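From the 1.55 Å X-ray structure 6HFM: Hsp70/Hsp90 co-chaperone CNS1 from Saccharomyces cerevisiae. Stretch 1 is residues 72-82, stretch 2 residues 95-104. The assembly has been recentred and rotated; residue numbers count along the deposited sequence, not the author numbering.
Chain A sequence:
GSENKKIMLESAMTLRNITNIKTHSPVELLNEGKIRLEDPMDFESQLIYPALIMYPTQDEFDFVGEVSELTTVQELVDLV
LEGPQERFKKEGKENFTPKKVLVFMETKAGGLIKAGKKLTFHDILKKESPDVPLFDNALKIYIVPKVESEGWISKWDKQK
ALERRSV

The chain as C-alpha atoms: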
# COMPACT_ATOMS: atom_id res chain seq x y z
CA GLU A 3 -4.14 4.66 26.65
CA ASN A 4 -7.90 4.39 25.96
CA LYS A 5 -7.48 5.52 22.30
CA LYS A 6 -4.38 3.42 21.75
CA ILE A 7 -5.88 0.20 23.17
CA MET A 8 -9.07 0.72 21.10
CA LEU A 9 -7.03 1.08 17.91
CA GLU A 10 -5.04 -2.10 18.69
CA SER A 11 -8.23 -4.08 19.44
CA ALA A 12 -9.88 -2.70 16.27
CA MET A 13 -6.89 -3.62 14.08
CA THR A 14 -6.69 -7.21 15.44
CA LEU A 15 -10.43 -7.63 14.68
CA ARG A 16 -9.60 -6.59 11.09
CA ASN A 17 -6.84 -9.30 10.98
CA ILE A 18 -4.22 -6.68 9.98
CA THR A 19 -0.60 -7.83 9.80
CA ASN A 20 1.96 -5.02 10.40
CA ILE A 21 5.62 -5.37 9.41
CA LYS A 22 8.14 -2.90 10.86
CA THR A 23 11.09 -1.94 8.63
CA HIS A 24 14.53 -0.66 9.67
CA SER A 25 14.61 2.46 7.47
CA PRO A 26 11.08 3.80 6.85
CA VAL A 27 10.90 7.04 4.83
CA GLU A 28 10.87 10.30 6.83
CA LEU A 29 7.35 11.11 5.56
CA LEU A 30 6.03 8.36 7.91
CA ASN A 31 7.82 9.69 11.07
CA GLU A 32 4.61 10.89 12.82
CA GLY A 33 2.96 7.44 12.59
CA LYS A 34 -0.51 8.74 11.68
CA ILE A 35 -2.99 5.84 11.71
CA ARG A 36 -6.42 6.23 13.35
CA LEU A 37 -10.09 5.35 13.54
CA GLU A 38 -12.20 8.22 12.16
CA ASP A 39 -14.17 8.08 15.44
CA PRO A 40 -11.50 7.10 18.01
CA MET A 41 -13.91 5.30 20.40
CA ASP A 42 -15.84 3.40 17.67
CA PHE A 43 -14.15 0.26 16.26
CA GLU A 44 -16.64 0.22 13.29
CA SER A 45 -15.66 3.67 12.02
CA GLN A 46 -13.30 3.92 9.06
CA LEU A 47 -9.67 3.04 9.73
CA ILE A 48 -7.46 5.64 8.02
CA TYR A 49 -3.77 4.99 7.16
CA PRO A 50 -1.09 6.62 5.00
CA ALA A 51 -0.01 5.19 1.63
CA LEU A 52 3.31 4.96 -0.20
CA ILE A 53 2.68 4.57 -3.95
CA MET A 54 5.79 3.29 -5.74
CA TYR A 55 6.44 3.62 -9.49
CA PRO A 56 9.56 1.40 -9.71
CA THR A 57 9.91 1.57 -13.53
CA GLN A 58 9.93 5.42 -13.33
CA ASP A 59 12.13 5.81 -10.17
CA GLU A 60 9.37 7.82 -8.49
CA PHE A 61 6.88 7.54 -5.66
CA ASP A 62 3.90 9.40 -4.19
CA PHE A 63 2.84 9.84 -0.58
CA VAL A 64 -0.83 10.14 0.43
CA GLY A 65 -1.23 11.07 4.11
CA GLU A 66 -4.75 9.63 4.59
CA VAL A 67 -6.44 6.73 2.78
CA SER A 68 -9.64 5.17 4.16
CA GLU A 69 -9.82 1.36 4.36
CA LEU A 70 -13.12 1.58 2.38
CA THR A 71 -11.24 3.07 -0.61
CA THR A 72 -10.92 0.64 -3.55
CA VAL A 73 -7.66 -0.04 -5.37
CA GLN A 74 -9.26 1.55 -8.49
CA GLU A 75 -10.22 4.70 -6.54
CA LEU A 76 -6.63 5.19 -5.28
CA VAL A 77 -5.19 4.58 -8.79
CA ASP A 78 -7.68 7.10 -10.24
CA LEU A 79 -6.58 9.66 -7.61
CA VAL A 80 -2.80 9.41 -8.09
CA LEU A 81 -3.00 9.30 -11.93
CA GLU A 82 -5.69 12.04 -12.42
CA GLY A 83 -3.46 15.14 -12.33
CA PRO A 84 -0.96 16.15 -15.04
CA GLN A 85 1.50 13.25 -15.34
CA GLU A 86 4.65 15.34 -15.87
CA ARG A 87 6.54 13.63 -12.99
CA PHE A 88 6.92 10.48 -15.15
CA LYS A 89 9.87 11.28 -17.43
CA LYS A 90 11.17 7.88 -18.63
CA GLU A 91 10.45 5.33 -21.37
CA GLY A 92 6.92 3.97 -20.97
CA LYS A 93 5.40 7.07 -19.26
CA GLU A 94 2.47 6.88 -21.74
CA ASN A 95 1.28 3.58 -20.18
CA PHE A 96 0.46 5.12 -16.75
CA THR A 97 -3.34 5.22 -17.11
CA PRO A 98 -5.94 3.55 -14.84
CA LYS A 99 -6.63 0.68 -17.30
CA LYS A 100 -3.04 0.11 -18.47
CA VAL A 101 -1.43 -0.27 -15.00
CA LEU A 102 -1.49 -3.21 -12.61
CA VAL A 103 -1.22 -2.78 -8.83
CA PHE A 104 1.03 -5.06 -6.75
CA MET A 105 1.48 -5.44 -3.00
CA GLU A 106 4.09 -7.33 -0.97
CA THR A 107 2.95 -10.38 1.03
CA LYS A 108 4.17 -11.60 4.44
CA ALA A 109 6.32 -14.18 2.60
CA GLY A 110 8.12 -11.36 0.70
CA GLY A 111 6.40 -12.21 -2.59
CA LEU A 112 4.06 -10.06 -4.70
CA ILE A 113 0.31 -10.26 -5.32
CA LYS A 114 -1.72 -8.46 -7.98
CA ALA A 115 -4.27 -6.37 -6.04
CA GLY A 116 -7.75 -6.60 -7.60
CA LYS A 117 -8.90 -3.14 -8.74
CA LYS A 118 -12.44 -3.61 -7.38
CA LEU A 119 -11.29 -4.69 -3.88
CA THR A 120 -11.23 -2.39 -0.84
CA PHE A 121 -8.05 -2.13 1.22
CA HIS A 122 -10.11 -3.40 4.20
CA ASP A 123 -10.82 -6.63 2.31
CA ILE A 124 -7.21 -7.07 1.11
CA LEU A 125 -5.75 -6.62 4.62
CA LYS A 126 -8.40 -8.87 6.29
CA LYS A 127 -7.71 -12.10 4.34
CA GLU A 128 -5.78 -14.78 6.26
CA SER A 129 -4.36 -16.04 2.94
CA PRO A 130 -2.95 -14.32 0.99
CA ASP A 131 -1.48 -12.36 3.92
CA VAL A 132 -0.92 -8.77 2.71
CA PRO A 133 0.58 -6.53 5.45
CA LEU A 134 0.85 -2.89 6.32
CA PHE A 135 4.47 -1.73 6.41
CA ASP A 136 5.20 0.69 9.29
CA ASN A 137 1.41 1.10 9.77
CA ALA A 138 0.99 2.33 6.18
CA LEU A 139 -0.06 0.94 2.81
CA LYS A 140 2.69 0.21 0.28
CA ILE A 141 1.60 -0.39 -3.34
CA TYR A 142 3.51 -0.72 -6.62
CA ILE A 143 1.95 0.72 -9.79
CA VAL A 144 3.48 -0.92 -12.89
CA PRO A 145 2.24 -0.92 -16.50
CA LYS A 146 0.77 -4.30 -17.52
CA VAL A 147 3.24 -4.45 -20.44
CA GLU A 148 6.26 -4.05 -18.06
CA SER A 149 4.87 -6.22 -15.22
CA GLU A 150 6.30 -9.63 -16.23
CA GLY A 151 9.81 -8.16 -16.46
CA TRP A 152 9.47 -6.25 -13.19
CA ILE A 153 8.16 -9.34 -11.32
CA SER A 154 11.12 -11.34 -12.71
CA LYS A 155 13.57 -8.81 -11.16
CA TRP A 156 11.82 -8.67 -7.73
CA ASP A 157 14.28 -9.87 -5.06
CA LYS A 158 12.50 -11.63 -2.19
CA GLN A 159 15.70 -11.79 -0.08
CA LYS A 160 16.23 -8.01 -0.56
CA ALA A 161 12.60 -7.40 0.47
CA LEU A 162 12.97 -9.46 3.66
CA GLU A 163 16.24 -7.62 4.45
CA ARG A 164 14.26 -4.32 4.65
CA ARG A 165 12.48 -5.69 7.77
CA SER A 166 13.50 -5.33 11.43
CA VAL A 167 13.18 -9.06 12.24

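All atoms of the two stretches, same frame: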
# COMPACT_ATOMS: atom_id res chain seq x y z
N THR A 72 -11.32 1.74 -2.67
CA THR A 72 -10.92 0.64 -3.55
C THR A 72 -9.56 0.92 -4.19
O THR A 72 -9.11 2.06 -4.26
CB THR A 72 -11.93 0.35 -4.68
OG1 THR A 72 -12.02 1.49 -5.55
CG2 THR A 72 -13.30 0.00 -4.10
N VAL A 73 -8.93 -0.15 -4.66
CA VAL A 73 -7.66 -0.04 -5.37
C VAL A 73 -7.84 0.90 -6.58
O VAL A 73 -7.03 1.82 -6.78
CB VAL A 73 -7.14 -1.43 -5.79
CG1 VAL A 73 -5.96 -1.31 -6.76
CG2 VAL A 73 -6.75 -2.24 -4.56
N GLN A 74 -8.91 0.68 -7.35
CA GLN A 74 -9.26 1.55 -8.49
C GLN A 74 -9.36 3.03 -8.10
O GLN A 74 -8.84 3.89 -8.81
CB GLN A 74 -10.59 1.11 -9.12
CG GLN A 74 -11.02 1.89 -10.36
CD GLN A 74 -10.13 1.60 -11.56
OE1 GLN A 74 -9.95 0.45 -11.95
NE2 GLN A 74 -9.57 2.66 -12.15
N GLU A 75 -10.04 3.32 -7.00
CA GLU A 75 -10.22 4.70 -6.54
C GLU A 75 -8.88 5.37 -6.21
O GLU A 75 -8.68 6.54 -6.54
CB GLU A 75 -11.19 4.76 -5.34
CG GLU A 75 -12.66 4.68 -5.75
CD GLU A 75 -13.61 4.44 -4.58
OE1 GLU A 75 -13.18 4.07 -3.50
OE2 GLU A 75 -14.84 4.60 -4.81
N LEU A 76 -7.96 4.63 -5.59
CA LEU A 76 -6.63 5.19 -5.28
C LEU A 76 -5.81 5.39 -6.56
O LEU A 76 -5.13 6.41 -6.69
CB LEU A 76 -5.87 4.33 -4.27
CG LEU A 76 -4.54 4.89 -3.75
CD1 LEU A 76 -4.70 6.27 -3.11
CD2 LEU A 76 -3.90 3.93 -2.77
N VAL A 77 -5.87 4.44 -7.49
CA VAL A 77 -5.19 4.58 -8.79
C VAL A 77 -5.72 5.80 -9.55
O VAL A 77 -4.94 6.61 -10.06
CB VAL A 77 -5.34 3.31 -9.66
CG1 VAL A 77 -4.88 3.55 -11.10
CG2 VAL A 77 -4.55 2.16 -9.06
N ASP A 78 -7.05 5.94 -9.60
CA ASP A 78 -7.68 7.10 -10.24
C ASP A 78 -7.19 8.42 -9.63
O ASP A 78 -6.91 9.36 -10.36
CB ASP A 78 -9.22 7.02 -10.16
CG ASP A 78 -9.82 5.94 -11.06
OD1 ASP A 78 -9.15 5.48 -12.01
OD2 ASP A 78 -10.99 5.54 -10.83
N LEU A 79 -7.06 8.47 -8.30
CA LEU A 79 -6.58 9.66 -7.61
C LEU A 79 -5.15 10.05 -7.99
O LEU A 79 -4.90 11.18 -8.38
CB LEU A 79 -6.66 9.48 -6.08
CG LEU A 79 -6.24 10.67 -5.20
CD1 LEU A 79 -7.20 11.84 -5.35
CD2 LEU A 79 -6.15 10.24 -3.74
N VAL A 80 -4.22 9.11 -7.86
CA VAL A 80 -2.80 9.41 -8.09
C VAL A 80 -2.44 9.65 -9.56
O VAL A 80 -1.47 10.35 -9.84
CB VAL A 80 -1.84 8.35 -7.46
CG1 VAL A 80 -2.08 8.24 -5.96
CG2 VAL A 80 -1.96 6.98 -8.14
N LEU A 81 -3.23 9.09 -10.49
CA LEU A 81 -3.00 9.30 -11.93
C LEU A 81 -3.87 10.40 -12.58
O LEU A 81 -3.71 10.64 -13.78
CB LEU A 81 -3.20 7.97 -12.68
CG LEU A 81 -2.34 6.78 -12.26
CD1 LEU A 81 -2.63 5.59 -13.16
CD2 LEU A 81 -0.85 7.10 -12.27
N GLU A 82 -4.74 11.07 -11.82
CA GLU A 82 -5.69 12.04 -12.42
C GLU A 82 -5.03 13.35 -12.86
O GLU A 82 -5.36 13.87 -13.93
CB GLU A 82 -6.88 12.35 -11.49
CG GLU A 82 -6.63 13.36 -10.37
CD GLU A 82 -7.79 13.46 -9.38
OE1 GLU A 82 -8.92 13.05 -9.73
OE2 GLU A 82 -7.57 13.96 -8.26
N ASN A 95 2.09 4.71 -20.66
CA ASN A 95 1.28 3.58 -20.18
C ASN A 95 0.79 3.71 -18.73
O ASN A 95 0.23 2.75 -18.19
CB ASN A 95 2.05 2.26 -20.37
CG ASN A 95 2.40 1.99 -21.82
OD1 ASN A 95 3.52 1.60 -22.14
ND2 ASN A 95 1.44 2.20 -22.72
N PHE A 96 0.99 4.87 -18.10
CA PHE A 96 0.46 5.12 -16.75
C PHE A 96 -0.95 5.73 -16.81
O PHE A 96 -1.14 6.92 -16.58
CB PHE A 96 1.43 5.98 -15.93
CG PHE A 96 2.67 5.23 -15.50
CD1 PHE A 96 2.75 4.66 -14.23
CD2 PHE A 96 3.74 5.07 -16.37
CE1 PHE A 96 3.88 3.96 -13.83
CE2 PHE A 96 4.87 4.36 -15.98
CZ PHE A 96 4.94 3.82 -14.71
N THR A 97 -1.92 4.88 -17.14
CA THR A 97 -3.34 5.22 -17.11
C THR A 97 -4.03 4.19 -16.21
O THR A 97 -3.47 3.12 -15.96
CB THR A 97 -3.99 5.18 -18.52
OG1 THR A 97 -4.14 3.83 -18.96
CG2 THR A 97 -3.14 5.96 -19.52
N PRO A 98 -5.25 4.49 -15.73
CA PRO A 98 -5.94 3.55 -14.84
C PRO A 98 -6.15 2.13 -15.38
O PRO A 98 -6.03 1.17 -14.61
CB PRO A 98 -7.29 4.24 -14.60
CG PRO A 98 -6.98 5.68 -14.71
CD PRO A 98 -5.96 5.78 -15.81
N LYS A 99 -6.46 1.99 -16.67
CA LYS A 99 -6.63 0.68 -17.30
C LYS A 99 -5.29 -0.03 -17.53
O LYS A 99 -5.18 -1.23 -17.27
CB LYS A 99 -7.38 0.80 -18.64
CG LYS A 99 -7.60 -0.51 -19.40
CD LYS A 99 -8.31 -1.56 -18.56
CE LYS A 99 -8.85 -2.70 -19.41
NZ LYS A 99 -9.71 -3.61 -18.60
N LYS A 100 -4.30 0.71 -18.02
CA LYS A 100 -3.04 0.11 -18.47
C LYS A 100 -2.07 -0.31 -17.36
O LYS A 100 -1.12 -1.03 -17.64
CB LYS A 100 -2.33 1.05 -19.45
CG LYS A 100 -3.09 1.26 -20.75
CD LYS A 100 -2.43 2.33 -21.60
CE LYS A 100 -3.15 2.49 -22.93
NZ LYS A 100 -2.61 3.63 -23.72
N VAL A 101 -2.29 0.14 -16.13
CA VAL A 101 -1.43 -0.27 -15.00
C VAL A 101 -2.01 -1.46 -14.25
O VAL A 101 -3.22 -1.67 -14.24
CB VAL A 101 -1.13 0.87 -14.00
CG1 VAL A 101 -0.43 2.03 -14.69
CG2 VAL A 101 -2.38 1.35 -13.25
N LEU A 102 -1.12 -2.24 -13.64
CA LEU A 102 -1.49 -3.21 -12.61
C LEU A 102 -0.98 -2.69 -11.27
O LEU A 102 -0.04 -1.88 -11.22
CB LEU A 102 -0.91 -4.58 -12.92
CG LEU A 102 -1.34 -5.24 -14.23
CD1 LEU A 102 -0.68 -6.60 -14.36
CD2 LEU A 102 -2.85 -5.36 -14.34
N VAL A 103 -1.60 -3.16 -10.19
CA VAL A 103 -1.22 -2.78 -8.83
C VAL A 103 -0.75 -4.04 -8.11
O VAL A 103 -1.45 -5.06 -8.10
CB VAL A 103 -2.39 -2.15 -8.05
CG1 VAL A 103 -1.93 -1.66 -6.68
CG2 VAL A 103 -2.99 -0.99 -8.83
N PHE A 104 0.44 -3.97 -7.52
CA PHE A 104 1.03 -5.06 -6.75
C PHE A 104 1.27 -4.65 -5.30
O PHE A 104 1.51 -3.48 -5.01
CB PHE A 104 2.33 -5.55 -7.40
CG PHE A 104 2.14 -6.07 -8.79
CD1 PHE A 104 1.78 -7.39 -9.01
CD2 PHE A 104 2.30 -5.24 -9.89
CE1 PHE A 104 1.58 -7.88 -10.29
CE2 PHE A 104 2.11 -5.71 -11.18
CZ PHE A 104 1.74 -7.04 -11.38
O HOH W 1 -8.98 0.05 -14.37

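Stretch 1 is a loop residue, Thr72, followed by a helix that starts at Val73. Stretch 2 begins as loop and becomes a strand at Val101. Residues 98-100 have helical phi/psi values but lack the regular helical bonds. The helix and strand axes approach to 10.2 Å, and their N-to-C directions make an angle of 120°. The helix and the strand therefore run obliquely, closer to antiparallel than to parallel. CA of Val73 lies 7.8 Å from CA of Val103, and CA of Asp78 lies 6.1 Å from CA of Pro98.

The start of the helix is capped. Glu75 N donates to Thr72 OG1 at 3.1 Å, and Thr72 N donates to Glu75 OE1 at 3.1 Å. Each side chain thus meets the other residue's backbone amide. The helix then continues with i to i+4 bonds, such as Val77 N to Val73 O at 3.0 Å. In stretch 2, Val101 N donates to Thr97 O at 3.2 Å, and Lys100 N to Thr97 OG1 at 3.3 Å. These bonds close the turn that leads into the strand.

No direct hydrogen bond joins the two stretches. The contact is mainly apolar and buries 361 Å², both sides summed. Val73, Val77 and Leu81 are spaced four residues apart, about one helical turn, so all three point toward stretch 2. Val101 and Val103 alternate with Leu102 along the strand. Both valines point toward the helix, while Leu102 points away.

Val103 CG2 packs against Val73 CG1 at 3.6 Å and Val77 CG2 at 3.5 Å, bridging two helical turns. The other methyl of Val77, CG1, is 4.0 Å from Val101 CG2 and 3.9 Å from Pro98 CA.

Leu81 has the largest area covered by the other stretch, closely followed by Pro98. Its CD1 lies 3.6 Å from Thr97 C and 4.2 Å from Val101 CG2. This methyl therefore packs against backbone as well as side chain. Thr97 itself points its CB away. The ring of Phe96 also leads away, and its CB is 4.5 Å from Leu81 CD2.

Polar groups border the apolar contact at Pro98. Gln74 NE2 donates to Asp78 OD1 at 2.9 Å, linking two side chains one turn apart. Both touch the proline without bonding to it: Pro98 CB is 3.7 Å from Gln74 NE2 and 3.4 Å from Asp78 OD1. Water 1 connects the stretches here. It donates to Gln74 OE1 at 2.6 Å and, weakly, to Pro98 O at 3.2 Å.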